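Local coordinates for protein putative hydantoin racemase (Klebsiella pneumoniae subsp. pneumoniae, PDB 3QVL) that racemises allantoin and probably interconverts the D and L forms of other 5-monosubstituted hydantoins, at residues 98-106 with 128-137. Numbering follows the deposited sequence.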
ATOM      1  N   ALA A  98     -13.377 -11.434  14.408  1.00 13.57           N
ATOM      2  CA  ALA A  98     -12.436 -11.411  13.289  1.00 13.70           C
ATOM      3  C   ALA A  98     -11.192 -10.632  13.697  1.00 13.79           C
ATOM      4  O   ALA A  98     -10.068 -11.092  13.497  1.00 13.76           O
ATOM      5  CB  ALA A  98     -13.072 -10.795  12.059  1.00 13.63           C
ATOM      6  N   GLU A  99     -11.421  -9.459  14.284  1.00 13.94           N
ATOM      7  CA  GLU A  99     -10.367  -8.603  14.819  1.00 14.19           C
ATOM      8  C   GLU A  99      -9.452  -9.373  15.773  1.00 14.25           C
ATOM      9  O   GLU A  99      -8.235  -9.399  15.586  1.00 14.15           O
ATOM     10  CB  GLU A  99     -10.999  -7.399  15.527  1.00 14.24           C
ATOM     11  CG  GLU A  99     -10.018  -6.440  16.193  1.00 14.66           C
ATOM     12  CD  GLU A  99     -10.711  -5.407  17.066  1.00 15.03           C
ATOM     13  OE1 GLU A  99     -11.772  -5.718  17.653  1.00 14.98           O
ATOM     14  OE2 GLU A  99     -10.192  -4.277  17.174  1.00 15.25           O
ATOM     15  N   ALA A 100     -10.053 -10.012  16.775  1.00 14.34           N
ATOM     16  CA  ALA A 100      -9.307 -10.736  17.804  1.00 14.54           C
ATOM     17  C   ALA A 100      -8.528 -11.929  17.253  1.00 14.71           C
ATOM     18  O   ALA A 100      -7.374 -12.138  17.627  1.00 14.65           O
ATOM     19  CB  ALA A 100     -10.237 -11.177  18.916  1.00 14.53           C
ATOM     20  N   ALA A 101      -9.160 -12.700  16.367  1.00 14.90           N
ATOM     21  CA  ALA A 101      -8.528 -13.879  15.767  1.00 15.21           C
ATOM     22  C   ALA A 101      -7.319 -13.508  14.912  1.00 15.48           C
ATOM     23  O   ALA A 101      -6.282 -14.174  14.976  1.00 15.44           O
ATOM     24  CB  ALA A 101      -9.535 -14.672  14.949  1.00 15.19           C
ATOM     25  N   MET A 102      -7.460 -12.447  14.119  1.00 15.84           N
ATOM     26  CA  MET A 102      -6.373 -11.943  13.279  1.00 16.33           C
ATOM     27  C   MET A 102      -5.222 -11.400  14.125  1.00 16.52           C
ATOM     28  O   MET A 102      -4.055 -11.656  13.825  1.00 16.57           O
ATOM     29  CB  MET A 102      -6.880 -10.860  12.323  1.00 16.39           C
ATOM     30  CG  MET A 102      -7.802 -11.363  11.224  1.00 16.89           C
ATOM     31  SD  MET A 102      -8.528 -10.002  10.292  1.00 18.08           S
ATOM     32  CE  MET A 102      -9.696 -10.881   9.257  1.00 17.69           C
ATOM     33  N   HIS A 103      -5.564 -10.652  15.176  1.00 16.82           N
ATOM     34  CA  HIS A 103      -4.578 -10.118  16.120  1.00 17.17           C
ATOM     35  C   HIS A 103      -3.752 -11.230  16.767  1.00 17.24           C
ATOM     36  O   HIS A 103      -2.524 -11.132  16.837  1.00 17.24           O
ATOM     37  CB  HIS A 103      -5.260  -9.267  17.199  1.00 17.28           C
ATOM     38  CG  HIS A 103      -5.470  -7.837  16.804  1.00 17.82           C
ATOM     39  ND1 HIS A 103      -6.447  -7.442  15.916  1.00 18.45           N
ATOM     40  CD2 HIS A 103      -4.839  -6.704  17.194  1.00 18.25           C
ATOM     41  CE1 HIS A 103      -6.399  -6.130  15.765  1.00 18.62           C
ATOM     42  NE2 HIS A 103      -5.430  -5.659  16.529  1.00 18.61           N
ATOM     43  N   MET A 104      -4.429 -12.284  17.225  1.00 17.31           N
ATOM     44  CA  MET A 104      -3.767 -13.433  17.849  1.00 17.45           C
ATOM     45  C   MET A 104      -2.887 -14.197  16.865  1.00 17.19           C
ATOM     46  O   MET A 104      -1.809 -14.670  17.231  1.00 17.12           O
ATOM     47  CB  MET A 104      -4.788 -14.391  18.474  1.00 17.69           C
ATOM     48  CG  MET A 104      -5.567 -13.844  19.668  1.00 18.87           C
ATOM     49  SD  MET A 104      -4.570 -13.387  21.099  1.00 21.83           S
ATOM     50  CE  MET A 104      -4.228 -11.667  20.737  1.00 20.95           C
ATOM     51  N   ALA A 105      -3.355 -14.311  15.623  1.00 16.93           N
ATOM     52  CA  ALA A 105      -2.644 -15.045  14.576  1.00 16.68           C
ATOM     53  C   ALA A 105      -1.262 -14.472  14.284  1.00 16.53           C
ATOM     54  O   ALA A 105      -0.310 -15.223  14.060  1.00 16.50           O
ATOM     55  CB  ALA A 105      -3.476 -15.098  13.305  1.00 16.68           C
ATOM     56  N   THR A 106      -1.156 -13.144  14.301  1.00 16.36           N
ATOM     57  CA  THR A 106       0.107 -12.460  14.021  1.00 16.27           C
ATOM     58  C   THR A 106       1.109 -12.594  15.171  1.00 16.20           C
ATOM     59  O   THR A 106       2.297 -12.302  15.007  1.00 16.14           O
ATOM     60  CB  THR A 106      -0.107 -10.962  13.699  1.00 16.24           C
ATOM     61  OG1 THR A 106      -0.674 -10.300  14.836  1.00 16.24           O
ATOM     62  CG2 THR A 106      -1.027 -10.787  12.493  1.00 16.42           C
ATOM     63  N   LEU A 128     -12.033  -6.516   5.786  1.00 16.81           N
ATOM     64  CA  LEU A 128     -11.578  -6.427   7.176  1.00 16.93           C
ATOM     65  C   LEU A 128     -10.063  -6.556   7.303  1.00 16.97           C
ATOM     66  O   LEU A 128      -9.450  -5.881   8.132  1.00 16.92           O
ATOM     67  CB  LEU A 128     -12.273  -7.470   8.055  1.00 16.95           C
ATOM     68  CG  LEU A 128     -13.753  -7.277   8.400  1.00 17.15           C
ATOM     69  CD1 LEU A 128     -14.182  -8.351   9.380  1.00 17.36           C
ATOM     70  CD2 LEU A 128     -14.040  -5.892   8.975  1.00 17.27           C
ATOM     71  N   LEU A 129      -9.468  -7.423   6.484  1.00 17.08           N
ATOM     72  CA  LEU A 129      -8.013  -7.564   6.425  1.00 17.26           C
ATOM     73  C   LEU A 129      -7.346  -6.232   6.090  1.00 17.43           C
ATOM     74  O   LEU A 129      -6.365  -5.844   6.725  1.00 17.39           O
ATOM     75  CB  LEU A 129      -7.606  -8.628   5.402  1.00 17.25           C
ATOM     76  CG  LEU A 129      -7.761 -10.102   5.781  1.00 17.23           C
ATOM     77  CD1 LEU A 129      -7.614 -10.971   4.546  1.00 17.18           C
ATOM     78  CD2 LEU A 129      -6.759 -10.514   6.853  1.00 17.28           C
ATOM     79  N   HIS A 130      -7.897  -5.537   5.096  1.00 17.64           N
ATOM     80  CA  HIS A 130      -7.402  -4.222   4.694  1.00 17.93           C
ATOM     81  C   HIS A 130      -7.656  -3.162   5.764  1.00 17.95           C
ATOM     82  O   HIS A 130      -6.771  -2.360   6.070  1.00 17.99           O
ATOM     83  CB  HIS A 130      -8.022  -3.794   3.361  1.00 18.06           C
ATOM     84  CG  HIS A 130      -7.451  -4.504   2.174  1.00 18.64           C
ATOM     85  ND1 HIS A 130      -6.160  -4.299   1.737  1.00 19.20           N
ATOM     86  CD2 HIS A 130      -7.995  -5.410   1.328  1.00 19.23           C
ATOM     87  CE1 HIS A 130      -5.932  -5.052   0.675  1.00 19.24           C
ATOM     88  NE2 HIS A 130      -7.030  -5.735   0.406  1.00 19.57           N
ATOM     89  N   GLN A 131      -8.863  -3.170   6.328  1.00 17.99           N
ATOM     90  CA  GLN A 131      -9.253  -2.214   7.365  1.00 18.04           C
ATOM     91  C   GLN A 131      -8.397  -2.343   8.625  1.00 18.10           C
ATOM     92  O   GLN A 131      -7.966  -1.337   9.190  1.00 18.06           O
ATOM     93  CB  GLN A 131     -10.736  -2.372   7.715  1.00 18.09           C
ATOM     94  N   TYR A 132      -8.149  -3.580   9.052  1.00 18.11           N
ATOM     95  CA  TYR A 132      -7.361  -3.839  10.260  1.00 18.23           C
ATOM     96  C   TYR A 132      -5.853  -3.801   9.999  1.00 18.38           C
ATOM     97  O   TYR A 132      -5.059  -3.690  10.937  1.00 18.39           O
ATOM     98  CB  TYR A 132      -7.753  -5.177  10.901  1.00 18.16           C
ATOM     99  CG  TYR A 132      -9.203  -5.284  11.336  1.00 18.03           C
ATOM    100  CD1 TYR A 132      -9.927  -4.158  11.737  1.00 18.03           C
ATOM    101  CD2 TYR A 132      -9.843  -6.523  11.372  1.00 17.83           C
ATOM    102  CE1 TYR A 132     -11.256  -4.262  12.141  1.00 17.79           C
ATOM    103  CE2 TYR A 132     -11.170  -6.638  11.778  1.00 17.76           C
ATOM    104  CZ  TYR A 132     -11.868  -5.504  12.160  1.00 17.69           C
ATOM    105  OH  TYR A 132     -13.179  -5.614  12.563  1.00 17.49           O
ATOM    106  N   GLY A 133      -5.473  -3.900   8.727  1.00 18.56           N
ATOM    107  CA  GLY A 133      -4.073  -3.812   8.311  1.00 18.87           C
ATOM    108  C   GLY A 133      -3.317  -5.127   8.329  1.00 19.11           C
ATOM    109  O   GLY A 133      -2.093  -5.140   8.479  1.00 19.14           O
ATOM    110  N   PHE A 134      -4.039  -6.234   8.163  1.00 19.28           N
ATOM    111  CA  PHE A 134      -3.435  -7.568   8.212  1.00 19.55           C
ATOM    112  C   PHE A 134      -3.370  -8.275   6.855  1.00 19.58           C
ATOM    113  O   PHE A 134      -3.119  -9.482   6.794  1.00 19.55           O
ATOM    114  CB  PHE A 134      -4.162  -8.459   9.230  1.00 19.64           C
ATOM    115  CG  PHE A 134      -4.085  -7.962  10.649  1.00 20.18           C
ATOM    116  CD1 PHE A 134      -2.853  -7.729  11.259  1.00 20.72           C
ATOM    117  CD2 PHE A 134      -5.246  -7.748  11.382  1.00 20.53           C
ATOM    118  CE1 PHE A 134      -2.783  -7.274  12.574  1.00 21.08           C
ATOM    119  CE2 PHE A 134      -5.187  -7.296  12.697  1.00 20.90           C
ATOM    120  CZ  PHE A 134      -3.953  -7.058  13.295  1.00 20.96           C
ATOM    121  N   HIS A 135      -3.584  -7.524   5.775  1.00 19.67           N
ATOM    122  CA  HIS A 135      -3.600  -8.094   4.423  1.00 19.76           C
ATOM    123  C   HIS A 135      -2.312  -8.837   4.069  1.00 19.60           C
ATOM    124  O   HIS A 135      -2.361  -9.923   3.486  1.00 19.60           O
ATOM    125  CB  HIS A 135      -3.900  -7.020   3.370  1.00 19.96           C
ATOM    126  CG  HIS A 135      -3.925  -7.545   1.967  1.00 20.61           C
ATOM    127  ND1 HIS A 135      -2.883  -7.360   1.084  1.00 21.36           N
ATOM    128  CD2 HIS A 135      -4.859  -8.266   1.302  1.00 21.18           C
ATOM    129  CE1 HIS A 135      -3.178  -7.937  -0.068  1.00 21.44           C
ATOM    130  NE2 HIS A 135      -4.371  -8.494   0.038  1.00 21.59           N
ATOM    131  N   GLN A 136      -1.170  -8.254   4.432  1.00 19.41           N
ATOM    132  CA  GLN A 136       0.136  -8.863   4.176  1.00 19.22           C
ATOM    133  C   GLN A 136       0.382 -10.104   5.039  1.00 19.08           C
ATOM    134  O   GLN A 136       1.176 -10.974   4.672  1.00 19.11           O
ATOM    135  CB  GLN A 136       1.256  -7.840   4.382  1.00 19.28           C
ATOM    136  N   HIS A 137      -0.304 -10.177   6.179  1.00 18.82           N
ATOM    137  CA  HIS A 137      -0.178 -11.309   7.099  1.00 18.63           C
ATOM    138  C   HIS A 137      -1.092 -12.482   6.743  1.00 18.43           C
ATOM    139  O   HIS A 137      -0.985 -13.556   7.336  1.00 18.41           O
ATOM    140  CB  HIS A 137      -0.437 -10.860   8.539  1.00 18.68           C
ATOM    141  CG  HIS A 137       0.659 -10.021   9.116  1.00 18.92           C
ATOM    142  ND1 HIS A 137       0.813  -8.687   8.809  1.00 19.05           N
ATOM    143  CD2 HIS A 137       1.654 -10.325   9.983  1.00 19.19           C
ATOM    144  CE1 HIS A 137       1.856  -8.206   9.461  1.00 19.17           C
ATOM    145  NE2 HIS A 137       2.384  -9.179  10.180  1.00 19.27           N
TER
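F134 meets H103 in a T-shaped (edge-to-face) aromatic pair. The ring planes stand at 83° and the centroids are 4.8 Å apart. F134 CZ points at the middle of one imidazole face, and F134 CE2 lies 3.5 Å from H103 ND1. The imidazole is fixed from both nitrogens. ND1 donates to the carbonyl O of E99 one turn back, from above the carbonyl plane. NE2 hydrogen-bonds to T106 OG1 of a second subunit.

Sulfur and methyl contacts continue the interface. M102 is extended beyond CG (chi2 172°), which carries its thioether alongside the rings of Y132 and F134. SD lies in plane at the edge of Y132, 3.9 Å from CD2, and obliquely to F134, so both are Met-aromatic contacts. M102 CE ends 3.8 Å from L129 CD2.

At one end A98 CB touches L128 CD1, and Y132 CE2 rests against E99 CA (3.7 Å). At the other, T106 CG2 touches both F134 CD1 and H137 CD2.

A Schellman motif ends helix 122-132, with G133 at positive phi as its C-prime residue, and F134 N hydrogen-bonds to L129 O. F134 thereby turns back onto helix 97-108.

No hydrogen bond joins the two segments. D80 bridges them instead, binding Y132 OH and the N atoms of A98 and E99. The contact therefore holds by apolar, aromatic and sulfur packing, with H103, T106 and Y132 hydrogen-bonded within helix 97-108, to D80 or to the second subunit.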